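Local coordinates for Cd1 (Flavonifractor plautii, PDB 7D39), which binds flavin mononucleotide and probably acts as an ene-reductase that starts the breakdown of flavones and flavonols in a gut bacterium, at residues D170-P175 with H191-N196; G229-C234 with Y249-P254; K119-E122 with A128-P131; L4-G9 with D71-K76; H99-R104 with G158-T163. All coordinates share one frame; numbering follows the deposited sequence.

Interaction 1 of 5, residues D170-P175 with H191-N196; sequences DNEVFP and HQIGRN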
# COMPACT_ATOMS: atom_id res chain seq x y z
N ASP A 170 9.54 0.16 -8.09
CA ASP A 170 9.73 -1.28 -8.17
C ASP A 170 8.82 -1.98 -7.17
O ASP A 170 8.42 -1.40 -6.17
CB ASP A 170 11.20 -1.66 -7.92
CG ASP A 170 12.05 -1.49 -9.17
OD1 ASP A 170 11.80 -2.23 -10.14
OD2 ASP A 170 12.94 -0.61 -9.17
N ASN A 171 8.48 -3.25 -7.47
CA ASN A 171 7.62 -4.05 -6.61
C ASN A 171 8.03 -5.52 -6.82
O ASN A 171 7.39 -6.29 -7.52
CB ASN A 171 6.14 -3.81 -6.90
CG ASN A 171 5.26 -4.46 -5.91
OD1 ASN A 171 5.73 -5.20 -5.06
ND2 ASN A 171 3.96 -4.20 -6.00
N GLU A 172 9.12 -5.91 -6.17
CA GLU A 172 9.86 -7.12 -6.51
C GLU A 172 9.61 -8.21 -5.47
O GLU A 172 9.52 -7.93 -4.28
CB GLU A 172 11.36 -6.81 -6.62
CG GLU A 172 12.23 -7.94 -7.16
CD GLU A 172 12.01 -8.18 -8.62
OE1 GLU A 172 10.96 -8.76 -8.99
OE2 GLU A 172 12.89 -7.78 -9.41
N VAL A 173 9.52 -9.46 -5.94
CA VAL A 173 9.31 -10.62 -5.09
C VAL A 173 10.55 -11.50 -5.15
O VAL A 173 11.06 -11.78 -6.25
CB VAL A 173 8.08 -11.43 -5.53
CG1 VAL A 173 8.04 -12.76 -4.77
CG2 VAL A 173 6.84 -10.67 -5.23
N PHE A 174 11.01 -11.98 -3.99
CA PHE A 174 12.18 -12.86 -3.90
C PHE A 174 11.79 -14.19 -3.26
O PHE A 174 11.82 -14.33 -2.03
CB PHE A 174 13.31 -12.21 -3.12
CG PHE A 174 13.84 -10.95 -3.75
CD1 PHE A 174 14.86 -11.01 -4.70
CD2 PHE A 174 13.33 -9.71 -3.41
CE1 PHE A 174 15.35 -9.85 -5.28
CE2 PHE A 174 13.81 -8.55 -3.98
CZ PHE A 174 14.83 -8.62 -4.91
N PRO A 175 11.42 -15.20 -4.05
CA PRO A 175 11.13 -16.51 -3.48
C PRO A 175 12.41 -17.27 -3.16
O PRO A 175 13.50 -16.92 -3.61
CB PRO A 175 10.32 -17.20 -4.58
CG PRO A 175 10.91 -16.63 -5.85
CD PRO A 175 11.26 -15.18 -5.51
N HIS A 191 20.38 -3.74 -4.82
CA HIS A 191 21.19 -2.57 -5.09
C HIS A 191 20.60 -1.73 -6.23
O HIS A 191 20.50 -0.50 -6.13
CB HIS A 191 22.62 -2.99 -5.42
CG HIS A 191 23.57 -1.84 -5.52
ND1 HIS A 191 24.29 -1.37 -4.45
CD2 HIS A 191 23.91 -1.06 -6.58
CE1 HIS A 191 25.04 -0.34 -4.83
NE2 HIS A 191 24.83 -0.14 -6.12
N GLN A 192 20.25 -2.37 -7.35
CA GLN A 192 19.67 -1.63 -8.46
C GLN A 192 18.34 -0.98 -8.07
O GLN A 192 18.06 0.17 -8.45
CB GLN A 192 19.46 -2.55 -9.66
CG GLN A 192 19.08 -1.79 -10.91
CD GLN A 192 20.23 -0.93 -11.43
OE1 GLN A 192 21.37 -1.38 -11.51
NE2 GLN A 192 19.93 0.33 -11.77
N ILE A 193 17.51 -1.70 -7.32
CA ILE A 193 16.25 -1.12 -6.85
C ILE A 193 16.52 0.16 -6.06
O ILE A 193 15.78 1.15 -6.16
CB ILE A 193 15.47 -2.17 -6.03
CG1 ILE A 193 14.89 -3.21 -6.98
CG2 ILE A 193 14.36 -1.53 -5.18
CD1 ILE A 193 14.04 -4.27 -6.32
N GLY A 194 17.61 0.18 -5.29
CA GLY A 194 17.96 1.39 -4.56
C GLY A 194 18.43 2.51 -5.46
O GLY A 194 18.16 3.69 -5.21
N ARG A 195 19.17 2.17 -6.53
CA ARG A 195 19.48 3.16 -7.55
C ARG A 195 18.19 3.73 -8.16
O ARG A 195 18.06 4.94 -8.33
CB ARG A 195 20.37 2.56 -8.65
CG ARG A 195 21.85 2.37 -8.30
CD ARG A 195 22.54 1.55 -9.40
NE ARG A 195 24.00 1.57 -9.31
CZ ARG A 195 24.79 0.65 -9.86
NH1 ARG A 195 24.27 -0.37 -10.54
NH2 ARG A 195 26.12 0.75 -9.73
N ASN A 196 17.24 2.85 -8.48
CA ASN A 196 15.99 3.29 -9.08
C ASN A 196 15.23 4.26 -8.18
O ASN A 196 14.88 5.37 -8.61
CB ASN A 196 15.13 2.07 -9.41
CG ASN A 196 15.73 1.26 -10.51
OD1 ASN A 196 16.76 1.63 -11.05
ND2 ASN A 196 15.10 0.14 -10.86
O HOH W 1 13.16 1.29 -7.11
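Asp-170 and Ile-193 mark the closest backbone approach, CA to CA 6.7 Å, between strand 170-174 and helix 191-196. The segment axes run nearly antiparallel, at 167°, and come within 10.0 Å. Asp-170 turns its carboxylate onto the helix with CG beside its own backbone N (chi1 -81°), which brings OD2 to the amide of Asn-196. ND2 of Asn-196 donates to the syn lone pair of OD2 at 2.8 Å. The bond is straight (167°), and the two flat groups are nearly coplanar, which probably limits the rotation of both. OD2 also accepts a hydrogen bond from a water 2.8 Å away, which donates another to Ile-193 O, tying the carboxylate to the helix. With an alanine here, the Asn-196 amide and the bridging water would probably lose their common acceptor, and the amide would be freer to turn. Next to this polar cluster, Ile-193 makes the apolar contact: CD1 rests on CB of Glu-172 at 3.7 Å, while its CG1 passes obliquely by the carboxylate of Asp-170. A glutamate suits that position because its methylene base packs on isoleucine while its carboxylate reaches Arg-189 in a salt bridge. The arrangement is that of a flavodoxin-like alpha/beta sandwich, whose edge strand 167-174, bonded to strand 138-144, is followed by helix 184-202, which returns across one face of the parallel sheet.

Interaction 2 of 5, residues G229-C234 with Y249-P254; sequences GKAICC and YSFTFP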
# COMPACT_ATOMS: atom_id res chain seq x y z
N GLY A 229 -18.71 -13.21 -16.24
CA GLY A 229 -18.85 -11.96 -16.92
C GLY A 229 -18.15 -10.80 -16.31
O GLY A 229 -18.37 -9.70 -16.72
N LYS A 230 -17.29 -11.05 -15.33
CA LYS A 230 -16.58 -9.97 -14.67
C LYS A 230 -15.26 -10.38 -14.03
O LYS A 230 -15.22 -11.10 -13.07
CB LYS A 230 -17.49 -9.33 -13.64
CG LYS A 230 -17.10 -7.92 -13.31
CD LYS A 230 -17.71 -7.52 -12.01
CE LYS A 230 -19.21 -7.48 -12.13
NZ LYS A 230 -19.69 -6.23 -11.52
N ALA A 231 -14.18 -9.89 -14.57
CA ALA A 231 -12.91 -10.04 -13.94
C ALA A 231 -12.51 -8.73 -13.29
O ALA A 231 -12.48 -7.71 -13.91
CB ALA A 231 -11.89 -10.50 -14.95
N ILE A 232 -12.24 -8.79 -12.00
CA ILE A 232 -11.83 -7.63 -11.26
C ILE A 232 -10.37 -7.68 -10.87
O ILE A 232 -9.91 -8.62 -10.30
CB ILE A 232 -12.69 -7.43 -10.02
CG1 ILE A 232 -14.15 -7.61 -10.37
CG2 ILE A 232 -12.40 -6.07 -9.41
CD1 ILE A 232 -15.11 -7.25 -9.27
N CYS A 233 -9.67 -6.64 -11.20
CA CYS A 233 -8.34 -6.48 -10.74
C CYS A 233 -8.29 -6.31 -9.24
O CYS A 233 -9.00 -5.53 -8.70
CB CYS A 233 -7.70 -5.31 -11.38
SG CYS A 233 -6.04 -5.33 -10.81
N CYS A 234 -7.44 -7.06 -8.57
CA CYS A 234 -7.45 -7.04 -7.11
C CYS A 234 -6.74 -5.82 -6.52
O CYS A 234 -6.96 -5.50 -5.35
CB CYS A 234 -6.81 -8.31 -6.57
SG CYS A 234 -7.89 -9.71 -6.68
N TYR A 249 -2.02 -14.46 -20.70
CA TYR A 249 -3.20 -13.79 -20.17
C TYR A 249 -3.11 -12.29 -20.43
O TYR A 249 -2.03 -11.68 -20.40
CB TYR A 249 -3.35 -14.06 -18.68
CG TYR A 249 -3.53 -15.53 -18.34
CD1 TYR A 249 -4.77 -16.14 -18.45
CD2 TYR A 249 -2.46 -16.30 -17.90
CE1 TYR A 249 -4.94 -17.46 -18.13
CE2 TYR A 249 -2.63 -17.63 -17.59
CZ TYR A 249 -3.88 -18.21 -17.71
OH TYR A 249 -4.08 -19.54 -17.41
N SER A 250 -4.27 -11.69 -20.69
CA SER A 250 -4.37 -10.25 -20.92
C SER A 250 -5.67 -9.75 -20.30
O SER A 250 -6.60 -10.52 -20.06
CB SER A 250 -4.34 -9.94 -22.42
OG SER A 250 -5.26 -10.79 -23.10
N PHE A 251 -5.73 -8.44 -20.06
CA PHE A 251 -6.86 -7.87 -19.32
C PHE A 251 -7.37 -6.63 -20.05
O PHE A 251 -6.62 -5.67 -20.24
CB PHE A 251 -6.44 -7.53 -17.88
CG PHE A 251 -7.54 -6.95 -17.04
CD1 PHE A 251 -8.68 -7.68 -16.75
CD2 PHE A 251 -7.42 -5.68 -16.51
CE1 PHE A 251 -9.69 -7.15 -15.96
CE2 PHE A 251 -8.42 -5.14 -15.72
CZ PHE A 251 -9.56 -5.88 -15.45
N THR A 252 -8.65 -6.65 -20.43
CA THR A 252 -9.29 -5.51 -21.08
C THR A 252 -10.44 -4.99 -20.24
O THR A 252 -11.01 -5.70 -19.41
CB THR A 252 -9.80 -5.87 -22.49
OG1 THR A 252 -10.66 -7.01 -22.42
CG2 THR A 252 -8.63 -6.17 -23.42
N PHE A 253 -10.80 -3.73 -20.48
CA PHE A 253 -11.85 -3.07 -19.72
C PHE A 253 -12.33 -1.86 -20.51
O PHE A 253 -11.57 -1.28 -21.30
CB PHE A 253 -11.34 -2.63 -18.34
CG PHE A 253 -10.13 -1.75 -18.39
CD1 PHE A 253 -10.26 -0.37 -18.44
CD2 PHE A 253 -8.86 -2.30 -18.41
CE1 PHE A 253 -9.15 0.43 -18.48
CE2 PHE A 253 -7.74 -1.50 -18.45
CZ PHE A 253 -7.88 -0.14 -18.49
N PRO A 254 -13.60 -1.56 -20.38
CA PRO A 254 -14.17 -0.41 -21.05
C PRO A 254 -13.46 0.76 -20.51
O PRO A 254 -13.38 0.91 -19.33
CB PRO A 254 -15.60 -0.41 -20.57
CG PRO A 254 -15.61 -1.24 -19.37
CD PRO A 254 -14.59 -2.28 -19.61
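Phe-251 meets Ala-231 and Cys-233 mainly through apolar contacts. Its CE1 comes 4.1 Å from CB of Ala-231, and on the other flank of the ring CE2 stands 4.4 Å from CB of Cys-233. With CG anti to its backbone N (chi1 -179°), the phenyl group stretches from its strand towards 230-233. That length is needed, since the nearest backbone pair, CA of Ala-231 and CA of Phe-251, is 8.4 Å apart. A small alanine lets the ring end come up close to its strand.

One polar atom joins the apolar ones. O of Ala-231 lies near the ring plane at its edge, 3.5 Å from CE1, where the slightly positive ring hydrogens would probably suit a carbonyl.

The two strands belong to a four-stranded antiparallel sheet in which they are not direct neighbours: strand 239-245 runs between them, pairing with 230-233 through Gly-240 and with 248-252 through Glu-241 and His-243. The Phe-251 ring spans an intervening strand, touching Ile-242 on the way, and its hydrophobic surroundings continue to Phe-224, whose ring plane is inclined to it by about 50°.

Outside the segments, SG of Cys-233 is modelled in a disulfide with Cys-219. Cys-219 is also assigned bonds to Cys-216 and Cys-236; one sulfur cannot form all three, so the bonding is doubtful, and two Cys-X-X-Cys pairs are consistent with a zinc ribbon, though no metal is modelled.

Interaction 3 of 5, residues K119-E122 with A128-P131; sequences KIAE and APDP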
# COMPACT_ATOMS: atom_id res chain seq x y z
N LYS A 119 -9.08 21.71 0.82
CA LYS A 119 -9.92 22.65 0.10
C LYS A 119 -10.97 23.26 1.02
O LYS A 119 -11.17 24.48 1.03
CB LYS A 119 -10.59 21.95 -1.08
CG LYS A 119 -11.14 22.90 -2.13
CD LYS A 119 -10.66 22.47 -3.51
CE LYS A 119 -9.14 22.24 -3.49
NZ LYS A 119 -8.65 21.50 -4.68
N ILE A 120 -11.64 22.43 1.81
CA ILE A 120 -12.62 22.95 2.75
C ILE A 120 -11.94 23.87 3.76
O ILE A 120 -12.50 24.90 4.15
CB ILE A 120 -13.37 21.79 3.43
CG1 ILE A 120 -14.36 21.16 2.45
CG2 ILE A 120 -14.10 22.29 4.68
CD1 ILE A 120 -14.95 19.83 2.88
N ALA A 121 -10.72 23.54 4.18
CA ALA A 121 -10.03 24.36 5.16
C ALA A 121 -9.70 25.73 4.60
O ALA A 121 -9.91 26.75 5.26
CB ALA A 121 -8.77 23.64 5.64
N GLU A 122 -9.17 25.77 3.37
CA GLU A 122 -8.84 27.05 2.77
C GLU A 122 -10.08 27.92 2.56
O GLU A 122 -10.00 29.14 2.62
CB GLU A 122 -8.12 26.85 1.44
CG GLU A 122 -6.84 26.06 1.56
CD GLU A 122 -6.20 25.76 0.21
OE1 GLU A 122 -6.89 25.94 -0.82
OE2 GLU A 122 -5.02 25.34 0.19
N ALA A 128 -4.99 24.78 7.79
CA ALA A 128 -4.38 24.01 6.72
C ALA A 128 -3.72 22.75 7.29
O ALA A 128 -2.82 22.87 8.13
CB ALA A 128 -3.35 24.85 5.98
N PRO A 129 -4.11 21.55 6.85
CA PRO A 129 -3.64 20.32 7.50
C PRO A 129 -2.21 20.33 6.98
O PRO A 129 -1.80 21.29 6.31
CB PRO A 129 -4.21 19.20 6.60
CG PRO A 129 -4.58 19.87 5.33
CD PRO A 129 -4.98 21.26 5.69
N ASP A 130 -1.42 19.32 7.31
CA ASP A 130 -0.06 19.18 6.80
C ASP A 130 0.34 19.18 5.33
O ASP A 130 0.04 18.21 4.62
CB ASP A 130 0.41 17.91 7.51
CG ASP A 130 1.94 17.72 7.47
OD1 ASP A 130 2.60 18.18 6.52
OD2 ASP A 130 2.47 17.07 8.39
N PRO A 131 1.01 20.23 4.86
CA PRO A 131 1.41 20.25 3.44
C PRO A 131 2.08 18.97 2.98
O PRO A 131 1.81 18.49 1.88
CB PRO A 131 2.37 21.44 3.36
CG PRO A 131 2.03 22.28 4.54
CD PRO A 131 1.60 21.34 5.61
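Ala-121 of helix 119-122 turns its methyl towards the chain at Ala-128 and Pro-129, and this one group carries the whole of the closer packing, in a contact that buries only about 71 Å² in all. Its CB lies 4.5 Å from CD of Pro-129, a plain van der Waals contact between a methyl and the ring carbon attached to the proline nitrogen. The same CB is also 4.5 Å from N of Ala-128, so it faces backbone as much as side chain. CA of Ala-121 and CA of Ala-128 are 5.9 Å apart, a closeness that suits alanine, whose side chain ends at CB.

The elements joined are the final turns of helix 111-124 and the connection that follows it, where the chain turns back to enter the short helix 131-134. Asp-130 is the N-cap of that next helix, its side chain capping a backbone N beyond the segment and also forming a salt bridge with Arg-132. Pro-131 fits well directly after an N-cap, since a nitrogen in the first turn has no helical carbonyl to bond.

The contact is peripheral, its centre about 24 Å from the centre of the chain, and on the loose side the chains part quickly. The methyl of Ala-128 turns off to the exposed flank, its CB 5.6 Å from CB of Ala-121, and the far corner of the proline ring also drifts away, with CG of Pro-129 at 5.6 Å from that methyl.

Interaction 4 of 5, residues L4-G9 with D71-K76; sequences LGISGG and DWLLDK. With FMN (flavin mononucleotide), chain B.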
# COMPACT_ATOMS: atom_id res chain seq x y z
N LEU A 4 14.25 6.88 2.56
CA LEU A 4 14.00 6.07 3.73
C LEU A 4 13.85 4.60 3.40
O LEU A 4 13.06 4.22 2.59
CB LEU A 4 12.78 6.57 4.49
CG LEU A 4 12.31 5.85 5.74
CD1 LEU A 4 13.25 6.02 6.90
CD2 LEU A 4 10.93 6.28 6.14
N GLY A 5 14.63 3.78 4.06
CA GLY A 5 14.46 2.36 4.08
C GLY A 5 13.81 1.79 5.31
O GLY A 5 14.18 2.07 6.42
N ILE A 6 12.83 0.96 5.08
CA ILE A 6 12.08 0.29 6.11
C ILE A 6 12.15 -1.22 5.94
O ILE A 6 11.95 -1.71 4.87
CB ILE A 6 10.60 0.73 6.13
CG1 ILE A 6 10.47 2.24 6.22
CG2 ILE A 6 9.84 -0.01 7.20
CD1 ILE A 6 9.09 2.77 5.98
N SER A 7 12.41 -1.93 7.01
CA SER A 7 12.42 -3.38 6.97
C SER A 7 11.44 -3.94 7.99
O SER A 7 11.46 -3.53 9.16
CB SER A 7 13.81 -3.94 7.22
OG SER A 7 13.72 -5.30 7.55
N GLY A 8 10.60 -4.87 7.55
CA GLY A 8 9.68 -5.55 8.43
C GLY A 8 10.11 -6.94 8.87
O GLY A 8 9.28 -7.67 9.43
N GLY A 9 11.36 -7.34 8.62
CA GLY A 9 11.86 -8.63 9.03
C GLY A 9 12.41 -8.60 10.44
O GLY A 9 12.27 -7.63 11.18
N ASP A 71 2.35 7.27 14.46
CA ASP A 71 2.48 8.68 14.09
C ASP A 71 3.93 9.04 13.85
O ASP A 71 4.25 9.73 12.88
CB ASP A 71 1.86 9.58 15.17
CG ASP A 71 0.34 9.58 15.14
OD1 ASP A 71 -0.24 9.21 14.09
OD2 ASP A 71 -0.28 9.95 16.15
N TRP A 72 4.83 8.59 14.72
CA TRP A 72 6.26 8.79 14.48
C TRP A 72 6.67 8.20 13.14
O TRP A 72 7.31 8.88 12.32
CB TRP A 72 7.06 8.17 15.62
CG TRP A 72 8.54 8.30 15.48
CD1 TRP A 72 9.34 9.33 15.92
CD2 TRP A 72 9.43 7.35 14.86
NE1 TRP A 72 10.65 9.08 15.60
CE2 TRP A 72 10.74 7.88 14.96
CE3 TRP A 72 9.24 6.12 14.24
CZ2 TRP A 72 11.85 7.21 14.45
CZ3 TRP A 72 10.35 5.46 13.72
CH2 TRP A 72 11.64 6.00 13.85
N LEU A 73 6.32 6.94 12.89
CA LEU A 73 6.67 6.32 11.62
C LEU A 73 6.14 7.14 10.44
O LEU A 73 6.86 7.39 9.47
CB LEU A 73 6.11 4.89 11.56
CG LEU A 73 6.34 4.05 10.30
CD1 LEU A 73 7.81 3.93 9.99
CD2 LEU A 73 5.69 2.66 10.43
N LEU A 74 4.89 7.57 10.53
CA LEU A 74 4.29 8.32 9.44
C LEU A 74 5.03 9.63 9.20
O LEU A 74 5.29 9.99 8.04
CB LEU A 74 2.81 8.58 9.76
CG LEU A 74 1.98 8.88 8.54
CD1 LEU A 74 2.19 7.76 7.57
CD2 LEU A 74 0.51 9.01 8.90
N ASP A 75 5.37 10.36 10.27
CA ASP A 75 6.15 11.58 10.09
C ASP A 75 7.44 11.30 9.33
O ASP A 75 7.83 12.07 8.45
CB ASP A 75 6.50 12.23 11.44
CG ASP A 75 5.29 12.78 12.17
OD1 ASP A 75 4.46 13.48 11.55
OD2 ASP A 75 5.17 12.51 13.39
N LYS A 76 8.11 10.19 9.64
CA LYS A 76 9.35 9.87 8.95
C LYS A 76 9.10 9.61 7.48
O LYS A 76 9.85 10.07 6.61
CB LYS A 76 10.04 8.65 9.58
CG LYS A 76 10.38 8.75 11.07
CD LYS A 76 11.37 9.86 11.38
CE LYS A 76 12.67 9.66 10.66
NZ LYS A 76 13.71 10.57 11.22
N1 FMN B . 7.80 -17.67 3.11
C2 FMN B . 7.26 -17.83 1.92
O2 FMN B . 8.12 -17.83 1.03
N3 FMN B . 5.92 -17.97 1.74
C4 FMN B . 5.11 -17.93 2.82
O4 FMN B . 3.90 -18.05 2.82
C4A FMN B . 5.70 -17.76 4.16
N5 FMN B . 4.99 -17.72 5.25
C5A FMN B . 5.50 -17.53 6.47
C6 FMN B . 4.72 -17.48 7.61
C7 FMN B . 5.27 -17.29 8.87
C7M FMN B . 4.41 -17.25 10.10
C8 FMN B . 6.75 -17.16 8.99
C8M FMN B . 7.37 -16.97 10.35
C9 FMN B . 7.52 -17.22 7.84
C9A FMN B . 6.95 -17.39 6.60
N10 FMN B . 7.74 -17.47 5.45
C10 FMN B . 7.13 -17.63 4.23
C1' FMN B . 9.19 -17.29 5.59
C2' FMN B . 9.55 -15.81 5.71
O2' FMN B . 9.22 -15.06 4.56
C3' FMN B . 11.04 -15.64 6.11
O3' FMN B . 11.30 -16.21 7.36
C4' FMN B . 11.51 -14.17 6.04
O4' FMN B . 11.67 -13.71 4.71
C5' FMN B . 12.79 -13.99 6.85
O5' FMN B . 13.27 -12.69 6.81
P FMN B . 14.13 -11.93 7.79
O1P FMN B . 14.21 -10.60 7.38
O2P FMN B . 13.47 -12.00 9.03
O3P FMN B . 15.39 -12.59 7.65
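Ile-6 of strand 4-7 points at helix 71-76, and Leu-73, set off to one side, brings its end nearer, so that their CD1 methyls meet at 4.4 Å. Both residues are buried, which suits aliphatic side chains. Leu-4, two residues earlier on the same side of the strand, meets the helix differently. An extended first torsion (chi1 179°) carries its CG away from the backbone N and sets CD2 against the main chain of Lys-76, 4.0 Å from the carbonyl O. The same methyl stands 4.3 Å from CB of Lys-76, so the lysine meets the strand with its main chain and CB. Beyond CB the lysine chain coils away: its CG lies over one face of the Trp-72 ring, 3.9 Å above the plane, and NZ goes on to a salt bridge with Glu-34. A long side chain that is greasy near the backbone and charged at the end fits such a border place.

At the end of the strand, OG of Ser-7 accepts from N of Gly-9 at 3.3 Å, an ST turn that probably helps shape the chain where it meets the flavin phosphate. CA of Gly-9 comes 3.5 Å from O1P of FMN, where a side-chain carbon would collide with the phosphate.

Strand 2-7 lies inside the parallel sheet between strands 32-37 and 82-88, and helix 70-79 covers it, with Leu-73 also reaching Ile-101 of helix 96-109.

Interaction 5 of 5, residues H99-R104 with G158-T163; sequences HTITDR and GMLALT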
# COMPACT_ATOMS: atom_id res chain seq x y z
N HIS A 99 0.05 -5.29 6.90
CA HIS A 99 -1.39 -5.06 6.72
C HIS A 99 -1.94 -4.04 7.71
O HIS A 99 -2.85 -3.28 7.37
CB HIS A 99 -2.16 -6.36 6.85
CG HIS A 99 -2.04 -7.25 5.65
ND1 HIS A 99 -1.13 -8.27 5.57
CD2 HIS A 99 -2.74 -7.27 4.49
CE1 HIS A 99 -1.26 -8.88 4.40
NE2 HIS A 99 -2.22 -8.29 3.73
N THR A 100 -1.41 -4.01 8.93
CA THR A 100 -1.85 -3.03 9.93
C THR A 100 -1.43 -1.63 9.53
O THR A 100 -2.23 -0.69 9.63
CB THR A 100 -1.28 -3.40 11.29
OG1 THR A 100 -2.00 -4.52 11.78
CG2 THR A 100 -1.45 -2.27 12.29
N ILE A 101 -0.19 -1.46 9.06
CA ILE A 101 0.24 -0.17 8.55
C ILE A 101 -0.67 0.28 7.41
O ILE A 101 -1.06 1.45 7.33
CB ILE A 101 1.72 -0.23 8.11
CG1 ILE A 101 2.61 -0.32 9.36
CG2 ILE A 101 2.10 0.98 7.26
CD1 ILE A 101 4.03 -0.80 9.07
N THR A 102 -1.05 -0.65 6.53
CA THR A 102 -1.99 -0.31 5.47
C THR A 102 -3.35 0.11 6.04
O THR A 102 -3.92 1.12 5.64
CB THR A 102 -2.14 -1.49 4.49
OG1 THR A 102 -0.87 -1.83 3.91
CG2 THR A 102 -3.08 -1.13 3.37
N ASP A 103 -3.90 -0.68 6.98
CA ASP A 103 -5.16 -0.29 7.61
C ASP A 103 -5.07 1.13 8.15
O ASP A 103 -6.01 1.91 8.03
CB ASP A 103 -5.53 -1.23 8.76
CG ASP A 103 -5.69 -2.68 8.33
OD1 ASP A 103 -5.86 -2.95 7.12
OD2 ASP A 103 -5.66 -3.55 9.23
N ARG A 104 -3.94 1.47 8.76
CA ARG A 104 -3.86 2.72 9.48
C ARG A 104 -3.47 3.89 8.59
O ARG A 104 -3.54 5.03 9.05
CB ARG A 104 -2.91 2.56 10.66
CG ARG A 104 -3.61 1.71 11.70
CD ARG A 104 -2.90 1.61 12.98
NE ARG A 104 -2.79 2.88 13.68
CZ ARG A 104 -2.03 3.01 14.76
NH1 ARG A 104 -1.36 1.95 15.19
NH2 ARG A 104 -1.93 4.16 15.40
N GLY A 158 1.24 -3.12 -3.20
CA GLY A 158 0.55 -2.08 -3.94
C GLY A 158 -0.58 -1.44 -3.16
O GLY A 158 -0.84 -0.26 -3.31
N MSE A 159 -1.26 -2.22 -2.36
CA MSE A 159 -2.28 -1.69 -1.52
C MSE A 159 -1.83 -0.53 -0.65
O MSE A 159 -2.55 0.41 -0.54
CB MSE A 159 -2.89 -2.81 -0.72
CG MSE A 159 -4.33 -2.48 -0.44
SE MSE A 159 -5.53 -2.38 -2.00
CE MSE A 159 -5.41 -4.16 -2.59
N LEU A 160 -0.67 -0.60 -0.03
CA LEU A 160 -0.15 0.47 0.82
C LEU A 160 0.04 1.76 0.03
O LEU A 160 -0.33 2.84 0.49
CB LEU A 160 1.15 0.03 1.49
CG LEU A 160 1.83 1.13 2.30
CD1 LEU A 160 0.90 1.57 3.43
CD2 LEU A 160 3.16 0.68 2.88
N ALA A 161 0.61 1.65 -1.18
CA ALA A 161 0.82 2.82 -2.02
C ALA A 161 -0.49 3.39 -2.55
O ALA A 161 -0.58 4.60 -2.80
CB ALA A 161 1.73 2.47 -3.20
N LEU A 162 -1.49 2.54 -2.74
CA LEU A 162 -2.73 2.94 -3.39
C LEU A 162 -3.45 4.04 -2.62
O LEU A 162 -4.04 4.94 -3.22
CB LEU A 162 -3.65 1.73 -3.56
CG LEU A 162 -5.03 1.98 -4.14
CD1 LEU A 162 -5.50 0.74 -4.85
CD2 LEU A 162 -6.01 2.35 -3.04
N THR A 163 -3.44 3.96 -1.29
CA THR A 163 -4.21 4.92 -0.51
C THR A 163 -3.76 6.35 -0.77
O THR A 163 -4.58 7.18 -1.18
CB THR A 163 -4.17 4.50 0.97
OG1 THR A 163 -5.08 3.41 1.15
CG2 THR A 163 -4.54 5.62 1.93
O HOH W 2 -5.17 2.32 3.65
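Thr-102 and Leu-160 join two neighbouring helices, 96-109 and 153-162, of the helical layer that covers one face of the flavodoxin-like sheet. The segments run side by side in nearly the same direction, crossing at 18° with their axes 9.2 Å apart. Each helix follows a strand of the parallel sheet, 82-88 and 138-144, so the shared direction is what successive beta-alpha units would give.

CA of Thr-102 and CA of Leu-160 come within 5.1 Å, and a short threonine suits so near an approach. Its hydroxyl sits beside the backbone N (chi1 -59°), a rotation that lets OG1 hydrogen-bond back to O of Phe-98 in its own helix. With that bond made, OG1 can lie against hydrocarbon, 3.7 Å from CB of Leu-160. The other branch, CG2, turns to the stem of Met-159, present as selenomethionine, and reaches its CG at 4.2 Å. Leu-160 in turn points its CD1 obliquely between Thr-102 and Ile-101, 4.1 Å from CG2 of the latter. Both aliphatic residues are buried, and Leu-160 goes on to touch Phe-105 as well as Phe-141 of the sheet.

At the C-terminal end a water spans the groove. It donates to O of Thr-102 at 2.6 Å and is hydrogen-bonded to OG1 of Thr-163 at 2.7 Å.

The helices are thus held mostly by the fit of apolar surfaces, with the threonine hydroxyl satisfied within its own helix and one water providing a polar bridge between the two.

Interactions 1 and 4 each lay a helix on a strand of the same parallel sheet, yet interaction 1, at its edge strand, relies on a carboxylate, an amide and a water, whereas interaction 4, on an inner strand, is largely aliphatic. Interaction 5, nearest the centre of the chain, packs helix on helix and touches interaction 4 through Leu-73 and Ile-101; it also meets interaction 1 at Asn-171 and Gly-158. Interaction 2 is buried too, but in a separate antiparallel sheet, and reaches the flavodoxin-like part where Cys-234 meets Met-159. Interaction 3 is the outlying and slightest contact, a partly buried, peripheral meeting of one methyl with a loop.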